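PDB 2QTE: novel immune-type receptor 11 from Ictalurus punctatus, which probably acts as a cell-surface immune receptor of the bony fish NITR family, one member of which mediates allogeneic recognition. Local coordinates for residues A[7-21]-A[99-111]. The protein carries 1 engineered substitution. Residues are numbered along the deposited sequence; the frame is centred on the assembly and turned at random.
Sequences HVKTVKRGENVTMEC and IIIKFTSGTRLQF
Strand 7-10 runs parallel to the end of strand 100-110, the A'-G pairing characteristic of an immunoglobulin V domain. H7 N donates a hydrogen bond to G106 O, and H7 O accepts one from R108 N at 2.8 Å. K9 does the same with R108 O and Q110 N, and V11 N closes the series on Q110 O.

On the face that carries V8, T10, R108 and Q110, Q110 NE2 gives a hydrogen bond to T10 OG1 (3.0 Å, 164° at the hydrogen), with the hydroxyl oxygen close to the amide plane. V8 lies alongside R108: its CG1 sits over one face of the guanidinium and also meets Q110 NE2 at 3.5 Å. R108 NH1 also gives Q110 OE1 a weak hydrogen bond. A leucine in place of Q110 would probably leave T10 OG1 without its amide donor and remove the weak hold on R108 NH1.

On the face of T107 and L109, turned toward the other sheet, the contacts are mostly apolar. With CG anti to its backbone N (chi1 -174°), L109 brings CD1 against V11 CG1 at 3.8 Å. The same CD1 meets V17 CG2 at 4.0 Å. M19 SD packs on T107 CG2 at 3.7 Å, while T107 OG1 is the polar exception, joined by a water to E20 O. Past the strand end, V11 CG2 makes a CH-pi contact over the F111 ring, 3.8 Å from its centroid.

Strand 17-19 belongs to the opposing sheet, paired with strand 76-80, so M19 and V17 reach across the sandwich. Strand 89-97 flanks strand 100-110 on its other edge and supplies C93, the disulfide partner of C21.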
ATOM      1  N   HIS A   7       2.784  -9.885   9.742  1.00 21.06           N
ATOM      2  CA  HIS A   7       2.328 -10.989  10.569  1.00 22.81           C
ATOM      3  C   HIS A   7       1.470 -11.906   9.689  1.00 23.54           C
ATOM      4  O   HIS A   7       0.743 -11.410   8.863  1.00 25.45           O
ATOM      5  CB  HIS A   7       1.460 -10.405  11.679  1.00 23.68           C
ATOM      6  CG  HIS A   7       2.228  -9.644  12.724  1.00 34.57           C
ATOM      7  ND1 HIS A   7       2.154  -8.268  12.854  1.00 36.69           N
ATOM      8  CD2 HIS A   7       3.070 -10.073  13.700  1.00 33.75           C
ATOM      9  CE1 HIS A   7       2.922  -7.886  13.863  1.00 41.27           C
ATOM     10  NE2 HIS A   7       3.491  -8.959  14.388  1.00 39.32           N
ATOM     11  N   VAL A   8       1.590 -13.230   9.823  1.00 21.66           N
ATOM     12  CA  VAL A   8       0.733 -14.138   9.071  1.00 22.73           C
ATOM     13  C   VAL A   8      -0.290 -14.737  10.025  1.00 26.55           C
ATOM     14  O   VAL A   8       0.070 -15.251  11.087  1.00 25.77           O
ATOM     15  CB  VAL A   8       1.491 -15.252   8.300  1.00 21.69           C
ATOM     16  CG1 VAL A   8       0.516 -16.049   7.423  1.00 23.92           C
ATOM     17  CG2 VAL A   8       2.612 -14.658   7.430  1.00 24.91           C
ATOM     18  N   LYS A   9      -1.568 -14.634   9.662  1.00 26.10           N
ATOM     19  CA  LYS A   9      -2.649 -15.118  10.523  1.00 20.01           C
ATOM     20  C   LYS A   9      -3.475 -16.096   9.722  1.00 19.24           C
ATOM     21  O   LYS A   9      -3.991 -15.753   8.649  1.00 17.40           O
ATOM     22  CB  LYS A   9      -3.509 -13.956  10.999  1.00 27.24           C
ATOM     23  CG  LYS A   9      -2.909 -13.210  12.196  1.00 37.27           C
ATOM     24  CD  LYS A   9      -3.964 -12.767  13.207  1.00 38.81           C
ATOM     25  CE  LYS A   9      -3.339 -11.922  14.341  1.00 39.24           C
ATOM     26  NZ  LYS A   9      -3.013 -12.698  15.589  1.00 34.71           N
ATOM     27  N   THR A  10      -3.547 -17.327  10.222  1.00 21.49           N
ATOM     28  CA  THR A  10      -4.302 -18.391   9.572  1.00 22.38           C
ATOM     29  C   THR A  10      -5.518 -18.679  10.398  1.00 25.35           C
ATOM     30  O   THR A  10      -5.408 -18.968  11.573  1.00 29.89           O
ATOM     31  CB  THR A  10      -3.488 -19.669   9.450  1.00 23.23           C
ATOM     32  OG1 THR A  10      -2.197 -19.358   8.917  1.00 28.92           O
ATOM     33  CG2 THR A  10      -4.196 -20.653   8.538  1.00 30.34           C
ATOM     34  N   VAL A  11      -6.684 -18.571   9.778  1.00 28.41           N
ATOM     35  CA  VAL A  11      -7.943 -18.675  10.471  1.00 28.89           C
ATOM     36  C   VAL A  11      -8.857 -19.629   9.698  1.00 30.95           C
ATOM     37  O   VAL A  11      -8.650 -19.856   8.505  1.00 26.73           O
ATOM     38  CB  VAL A  11      -8.645 -17.285  10.619  1.00 29.12           C
ATOM     39  CG1 VAL A  11      -7.747 -16.274  11.365  1.00 29.12           C
ATOM     40  CG2 VAL A  11      -9.101 -16.729   9.250  1.00 19.38           C
ATOM     41  N   LYS A  12      -9.853 -20.195  10.390  1.00 34.41           N
ATOM     42  CA  LYS A  12     -10.963 -20.903   9.724  1.00 33.39           C
ATOM     43  C   LYS A  12     -12.223 -20.013   9.576  1.00 33.68           C
ATOM     44  O   LYS A  12     -12.412 -19.049  10.330  1.00 31.81           O
ATOM     45  CB  LYS A  12     -11.312 -22.163  10.511  1.00 34.00           C
ATOM     46  CG  LYS A  12     -10.094 -23.034  10.813  1.00 41.14           C
ATOM     47  CD  LYS A  12     -10.404 -24.188  11.705  1.00 35.29           C
ATOM     48  CE  LYS A  12      -9.329 -25.301  11.529  1.00 39.27           C
ATOM     49  NZ  LYS A  12      -8.170 -25.029  12.421  1.00 38.48           N
ATOM     50  N   ARG A  13     -13.081 -20.349   8.602  1.00 30.79           N
ATOM     51  CA  ARG A  13     -14.399 -19.778   8.470  1.00 32.58           C
ATOM     52  C   ARG A  13     -15.067 -19.656   9.852  1.00 27.67           C
ATOM     53  O   ARG A  13     -15.088 -20.609  10.626  1.00 25.94           O
ATOM     54  CB  ARG A  13     -15.244 -20.665   7.530  1.00 41.03           C
ATOM     55  CG  ARG A  13     -16.679 -20.208   7.246  1.00 51.96           C
ATOM     56  CD  ARG A  13     -16.700 -18.979   6.343  1.00 59.95           C
ATOM     57  NE  ARG A  13     -18.022 -18.632   5.798  1.00 62.76           N
ATOM     58  CZ  ARG A  13     -18.997 -18.005   6.463  1.00 63.89           C
ATOM     59  NH1 ARG A  13     -18.844 -17.659   7.738  1.00 64.94           N
ATOM     60  NH2 ARG A  13     -20.145 -17.731   5.850  1.00 62.03           N
ATOM     61  N   GLY A  14     -15.545 -18.458  10.168  1.00 27.05           N
ATOM     62  CA  GLY A  14     -16.311 -18.231  11.377  1.00 27.68           C
ATOM     63  C   GLY A  14     -15.487 -17.910  12.597  1.00 27.09           C
ATOM     64  O   GLY A  14     -16.049 -17.685  13.660  1.00 26.68           O
ATOM     65  N   GLU A  15     -14.166 -17.872  12.432  1.00 22.63           N
ATOM     66  CA  GLU A  15     -13.239 -17.517  13.522  1.00 23.11           C
ATOM     67  C   GLU A  15     -13.216 -15.991  13.832  1.00 18.71           C
ATOM     68  O   GLU A  15     -13.509 -15.168  12.969  1.00 18.43           O
ATOM     69  CB  GLU A  15     -11.840 -18.087  13.174  1.00 27.47           C
ATOM     70  CG  GLU A  15     -10.687 -17.733  14.111  1.00 32.28           C
ATOM     71  CD  GLU A  15      -9.477 -18.642  13.961  1.00 33.31           C
ATOM     72  OE1 GLU A  15      -9.494 -19.603  13.148  1.00 31.33           O
ATOM     73  OE2 GLU A  15      -8.504 -18.388  14.697  1.00 35.26           O
ATOM     74  N   ASN A  16     -12.962 -15.627  15.084  1.00 17.75           N
ATOM     75  CA  ASN A  16     -12.807 -14.214  15.401  1.00 20.58           C
ATOM     76  C   ASN A  16     -11.360 -13.849  15.316  1.00 21.32           C
ATOM     77  O   ASN A  16     -10.496 -14.612  15.744  1.00 22.46           O
ATOM     78  CB  ASN A  16     -13.391 -13.838  16.767  1.00 21.23           C
ATOM     79  CG  ASN A  16     -14.813 -14.300  16.917  1.00 16.97           C
ATOM     80  OD1 ASN A  16     -15.566 -14.312  15.951  1.00 18.45           O
ATOM     81  ND2 ASN A  16     -15.169 -14.726  18.097  1.00 18.93           N
ATOM     82  N   VAL A  17     -11.071 -12.697  14.731  1.00 20.79           N
ATOM     83  CA  VAL A  17      -9.688 -12.312  14.596  1.00 25.21           C
ATOM     84  C   VAL A  17      -9.444 -10.824  14.869  1.00 21.17           C
ATOM     85  O   VAL A  17     -10.303  -9.976  14.605  1.00 17.88           O
ATOM     86  CB  VAL A  17      -9.085 -12.771  13.227  1.00 33.48           C
ATOM     87  CG1 VAL A  17      -9.990 -12.427  12.048  1.00 29.99           C
ATOM     88  CG2 VAL A  17      -7.675 -12.181  13.027  1.00 36.70           C
ATOM     89  N   THR A  18      -8.261 -10.534  15.400  1.00 21.06           N
ATOM     90  CA  THR A  18      -7.773  -9.145  15.582  1.00 19.70           C
ATOM     91  C   THR A  18      -6.409  -8.943  14.940  1.00 20.11           C
ATOM     92  O   THR A  18      -5.496  -9.705  15.205  1.00 21.79           O
ATOM     93  CB  THR A  18      -7.706  -8.843  17.056  1.00 20.99           C
ATOM     94  OG1 THR A  18      -9.045  -8.921  17.581  1.00 20.16           O
ATOM     95  CG2 THR A  18      -7.088  -7.458  17.316  1.00 17.14           C
ATOM     96  N   MET A  19      -6.289  -7.962  14.046  1.00 18.58           N
ATOM     97  CA  MET A  19      -4.982  -7.608  13.477  1.00 20.45           C
ATOM     98  C   MET A  19      -4.543  -6.297  14.117  1.00 19.48           C
ATOM     99  O   MET A  19      -5.291  -5.347  14.182  1.00 17.70           O
ATOM    100  CB  MET A  19      -5.053  -7.497  11.959  1.00 15.72           C
ATOM    101  CG  MET A  19      -5.631  -8.700  11.342  1.00 15.28           C
ATOM    102  SD  MET A  19      -5.916  -8.672   9.574  1.00 16.62           S
ATOM    103  CE  MET A  19      -7.579  -7.969   9.447  1.00 11.73           C
ATOM    104  N   GLU A  20      -3.310  -6.262  14.575  1.00 22.11           N
ATOM    105  CA  GLU A  20      -2.823  -5.244  15.465  1.00 26.87           C
ATOM    106  C   GLU A  20      -2.036  -4.135  14.760  1.00 28.66           C
ATOM    107  O   GLU A  20      -1.373  -4.383  13.768  1.00 27.00           O
ATOM    108  CB  GLU A  20      -1.913  -5.920  16.476  1.00 35.09           C
ATOM    109  CG  GLU A  20      -2.636  -6.662  17.599  1.00 44.89           C
ATOM    110  CD  GLU A  20      -2.733  -8.154  17.370  1.00 52.69           C
ATOM    111  OE1 GLU A  20      -3.599  -8.804  18.019  1.00 53.97           O
ATOM    112  OE2 GLU A  20      -1.946  -8.683  16.545  1.00 52.01           O
ATOM    113  N   CYS A  21      -2.145  -2.914  15.262  1.00 26.01           N
ATOM    114  CA  CYS A  21      -1.301  -1.816  14.841  1.00 26.14           C
ATOM    115  C   CYS A  21      -1.108  -0.943  16.078  1.00 27.87           C
ATOM    116  O   CYS A  21      -2.085  -0.560  16.702  1.00 29.23           O
ATOM    117  CB  CYS A  21      -1.982  -1.009  13.754  1.00 25.40           C
ATOM    118  SG  CYS A  21      -1.081   0.466  13.174  1.00 25.85           S
ATOM    119  N   ILE A  99       3.892  14.105   1.538  1.00 42.39           N
ATOM    120  CA  ILE A  99       3.411  13.586   0.256  1.00 39.83           C
ATOM    121  C   ILE A  99       3.606  12.060   0.148  1.00 40.24           C
ATOM    122  O   ILE A  99       3.451  11.487  -0.947  1.00 33.32           O
ATOM    123  CB  ILE A  99       4.074  14.330  -0.919  1.00 46.66           C
ATOM    124  CG1 ILE A  99       5.607  14.137  -0.927  1.00 49.98           C
ATOM    125  CG2 ILE A  99       3.725  15.833  -0.842  1.00 49.58           C
ATOM    126  CD1 ILE A  99       6.323  14.652  -2.159  1.00 51.07           C
ATOM    127  N   ILE A 100       3.899  11.433   1.296  1.00 34.54           N
ATOM    128  CA  ILE A 100       4.252  10.015   1.418  1.00 36.22           C
ATOM    129  C   ILE A 100       3.468   9.378   2.564  1.00 30.23           C
ATOM    130  O   ILE A 100       3.013  10.093   3.424  1.00 31.18           O
ATOM    131  CB  ILE A 100       5.822   9.863   1.532  1.00 36.10           C
ATOM    132  CG1 ILE A 100       6.379   9.296   0.233  1.00 41.29           C
ATOM    133  CG2 ILE A 100       6.286   9.000   2.726  1.00 38.53           C
ATOM    134  CD1 ILE A 100       6.403  10.276  -0.935  1.00 39.79           C
ATOM    135  N   ILE A 101       3.248   8.053   2.517  1.00 30.94           N
ATOM    136  CA  ILE A 101       2.689   7.258   3.632  1.00 25.10           C
ATOM    137  C   ILE A 101       3.705   6.203   4.077  1.00 27.20           C
ATOM    138  O   ILE A 101       4.384   5.598   3.241  1.00 24.85           O
ATOM    139  CB  ILE A 101       1.273   6.602   3.279  1.00 31.85           C
ATOM    140  CG1 ILE A 101       0.669   5.849   4.495  1.00 23.98           C
ATOM    141  CG2 ILE A 101       1.340   5.727   2.014  1.00 30.30           C
ATOM    142  CD1 ILE A 101       1.319   4.519   4.894  1.00 42.49           C
ATOM    143  N   LYS A 102       3.850   6.028   5.391  1.00 26.22           N
ATOM    144  CA  LYS A 102       4.702   5.002   5.967  1.00 25.80           C
ATOM    145  C   LYS A 102       3.828   3.943   6.644  1.00 24.03           C
ATOM    146  O   LYS A 102       3.027   4.280   7.496  1.00 25.82           O
ATOM    147  CB  LYS A 102       5.669   5.611   7.010  1.00 25.35           C
ATOM    148  CG  LYS A 102       6.660   6.563   6.400  1.00 35.55           C
ATOM    149  CD  LYS A 102       8.023   6.518   7.111  1.00 41.03           C
ATOM    150  CE  LYS A 102       8.206   7.712   8.045  1.00 42.87           C
ATOM    151  NZ  LYS A 102       9.663   8.134   8.247  1.00 41.03           N
ATOM    152  N   PHE A 103       3.976   2.679   6.257  1.00 21.49           N
ATOM    153  CA  PHE A 103       3.227   1.572   6.882  1.00 19.36           C
ATOM    154  C   PHE A 103       4.073   0.965   7.954  1.00 22.97           C
ATOM    155  O   PHE A 103       5.202   0.577   7.685  1.00 24.48           O
ATOM    156  CB  PHE A 103       2.898   0.499   5.838  1.00 16.72           C
ATOM    157  CG  PHE A 103       1.989   0.977   4.737  1.00 18.85           C
ATOM    158  CD1 PHE A 103       0.626   1.147   4.973  1.00 16.11           C
ATOM    159  CD2 PHE A 103       2.481   1.281   3.472  1.00 15.71           C
ATOM    160  CE1 PHE A 103      -0.211   1.591   3.972  1.00 14.90           C
ATOM    161  CE2 PHE A 103       1.639   1.699   2.459  1.00 20.97           C
ATOM    162  CZ  PHE A 103       0.300   1.878   2.713  1.00 15.17           C
ATOM    163  N   THR A 104       3.539   0.870   9.176  1.00 26.19           N
ATOM    164  CA  THR A 104       4.312   0.436  10.323  1.00 25.04           C
ATOM    165  C   THR A 104       4.057  -0.993  10.757  1.00 26.27           C
ATOM    166  O   THR A 104       4.802  -1.521  11.583  1.00 29.25           O
ATOM    167  CB  THR A 104       4.112   1.366  11.534  1.00 27.32           C
ATOM    168  OG1 THR A 104       2.713   1.491  11.807  1.00 30.54           O
ATOM    169  CG2 THR A 104       4.668   2.717  11.245  1.00 30.17           C
ATOM    170  N   SER A 105       3.011  -1.618  10.217  1.00 24.47           N
ATOM    171  CA  SER A 105       2.714  -3.035  10.462  1.00 21.69           C
ATOM    172  C   SER A 105       1.711  -3.563   9.433  1.00 19.90           C
ATOM    173  O   SER A 105       1.094  -2.794   8.684  1.00 16.85           O
ATOM    174  CB  SER A 105       2.237  -3.275  11.899  1.00 22.57           C
ATOM    175  OG  SER A 105       1.136  -2.444  12.262  1.00 32.35           O
ATOM    176  N   GLY A 106       1.571  -4.870   9.357  1.00 17.49           N
ATOM    177  CA  GLY A 106       0.512  -5.424   8.511  1.00 15.71           C
ATOM    178  C   GLY A 106       0.341  -6.892   8.755  1.00 18.45           C
ATOM    179  O   GLY A 106       1.177  -7.517   9.402  1.00 22.06           O
ATOM    180  N   THR A 107      -0.730  -7.461   8.213  1.00 16.34           N
ATOM    181  CA  THR A 107      -1.040  -8.853   8.452  1.00 15.68           C
ATOM    182  C   THR A 107      -1.515  -9.406   7.151  1.00 12.80           C
ATOM    183  O   THR A 107      -2.269  -8.778   6.439  1.00 14.69           O
ATOM    184  CB  THR A 107      -2.167  -8.994   9.514  1.00 16.16           C
ATOM    185  OG1 THR A 107      -1.664  -8.570  10.777  1.00 23.07           O
ATOM    186  CG2 THR A 107      -2.650 -10.435   9.650  1.00 17.36           C
ATOM    187  N   ARG A 108      -1.060 -10.606   6.847  1.00 14.69           N
ATOM    188  CA  ARG A 108      -1.579 -11.350   5.738  1.00 16.09           C
ATOM    189  C   ARG A 108      -2.539 -12.374   6.332  1.00 14.74           C
ATOM    190  O   ARG A 108      -2.111 -13.300   7.007  1.00 18.29           O
ATOM    191  CB  ARG A 108      -0.478 -12.089   5.021  1.00 19.55           C
ATOM    192  CG  ARG A 108      -1.068 -12.903   3.817  1.00 24.20           C
ATOM    193  CD  ARG A 108      -0.008 -13.133   2.726  1.00 23.81           C
ATOM    194  NE  ARG A 108       1.165 -13.795   3.303  1.00 29.38           N
ATOM    195  CZ  ARG A 108       1.232 -15.096   3.580  1.00 24.76           C
ATOM    196  NH1 ARG A 108       0.219 -15.906   3.324  1.00 29.25           N
ATOM    197  NH2 ARG A 108       2.329 -15.589   4.100  1.00 30.24           N
ATOM    198  N   LEU A 109      -3.823 -12.168   6.103  1.00 13.72           N
ATOM    199  CA  LEU A 109      -4.846 -13.033   6.635  1.00 16.08           C
ATOM    200  C   LEU A 109      -5.182 -14.079   5.604  1.00 17.38           C
ATOM    201  O   LEU A 109      -5.534 -13.774   4.457  1.00 17.16           O
ATOM    202  CB  LEU A 109      -6.082 -12.198   7.037  1.00 14.73           C
ATOM    203  CG  LEU A 109      -7.230 -12.928   7.758  1.00 11.83           C
ATOM    204  CD1 LEU A 109      -6.856 -13.217   9.221  1.00 20.31           C
ATOM    205  CD2 LEU A 109      -8.488 -12.070   7.676  1.00 11.80           C
ATOM    206  N   GLN A 110      -5.082 -15.341   6.016  1.00 21.40           N
ATOM    207  CA  GLN A 110      -5.261 -16.417   5.070  1.00 20.15           C
ATOM    208  C   GLN A 110      -6.076 -17.529   5.693  1.00 20.67           C
ATOM    209  O   GLN A 110      -6.187 -17.661   6.915  1.00 17.81           O
ATOM    210  CB  GLN A 110      -3.898 -16.971   4.618  1.00 19.18           C
ATOM    211  CG  GLN A 110      -3.250 -17.890   5.661  1.00 23.01           C
ATOM    212  CD  GLN A 110      -1.920 -18.445   5.210  1.00 26.09           C
ATOM    213  OE1 GLN A 110      -1.619 -18.433   4.014  1.00 20.67           O
ATOM    214  NE2 GLN A 110      -1.106 -18.920   6.174  1.00 21.84           N
ATOM    215  N   PHE A 111      -6.665 -18.295   4.801  1.00 24.45           N
ATOM    216  CA  PHE A 111      -7.288 -19.525   5.158  1.00 28.16           C
ATOM    217  C   PHE A 111      -6.479 -20.714   4.645  1.00 33.70           C
ATOM    218  O   PHE A 111      -5.594 -20.535   3.782  1.00 36.82           O
ATOM    219  CB  PHE A 111      -8.683 -19.503   4.581  1.00 28.98           C
ATOM    220  CG  PHE A 111      -9.564 -18.423   5.190  1.00 30.97           C
ATOM    221  CD1 PHE A 111     -10.526 -18.748   6.144  1.00 30.63           C
ATOM    222  CD2 PHE A 111      -9.415 -17.081   4.810  1.00 30.96           C
ATOM    223  CE1 PHE A 111     -11.338 -17.750   6.701  1.00 31.75           C
ATOM    224  CE2 PHE A 111     -10.217 -16.080   5.364  1.00 33.06           C
ATOM    225  CZ  PHE A 111     -11.182 -16.418   6.310  1.00 27.93           C
ATOM    226  OXT PHE A 111      -6.783 -21.815   5.152  1.00 31.80           O
TER
HETATM  227  O   HOH W   1      -8.532 -22.132   7.617  1.00 36.33           O
HETATM  228  O   HOH W   2      -1.651  -8.974  13.262  1.00 23.50           O
HETATM  229  O   HOH W   3      -0.680  -6.251  11.605  1.00 30.88           O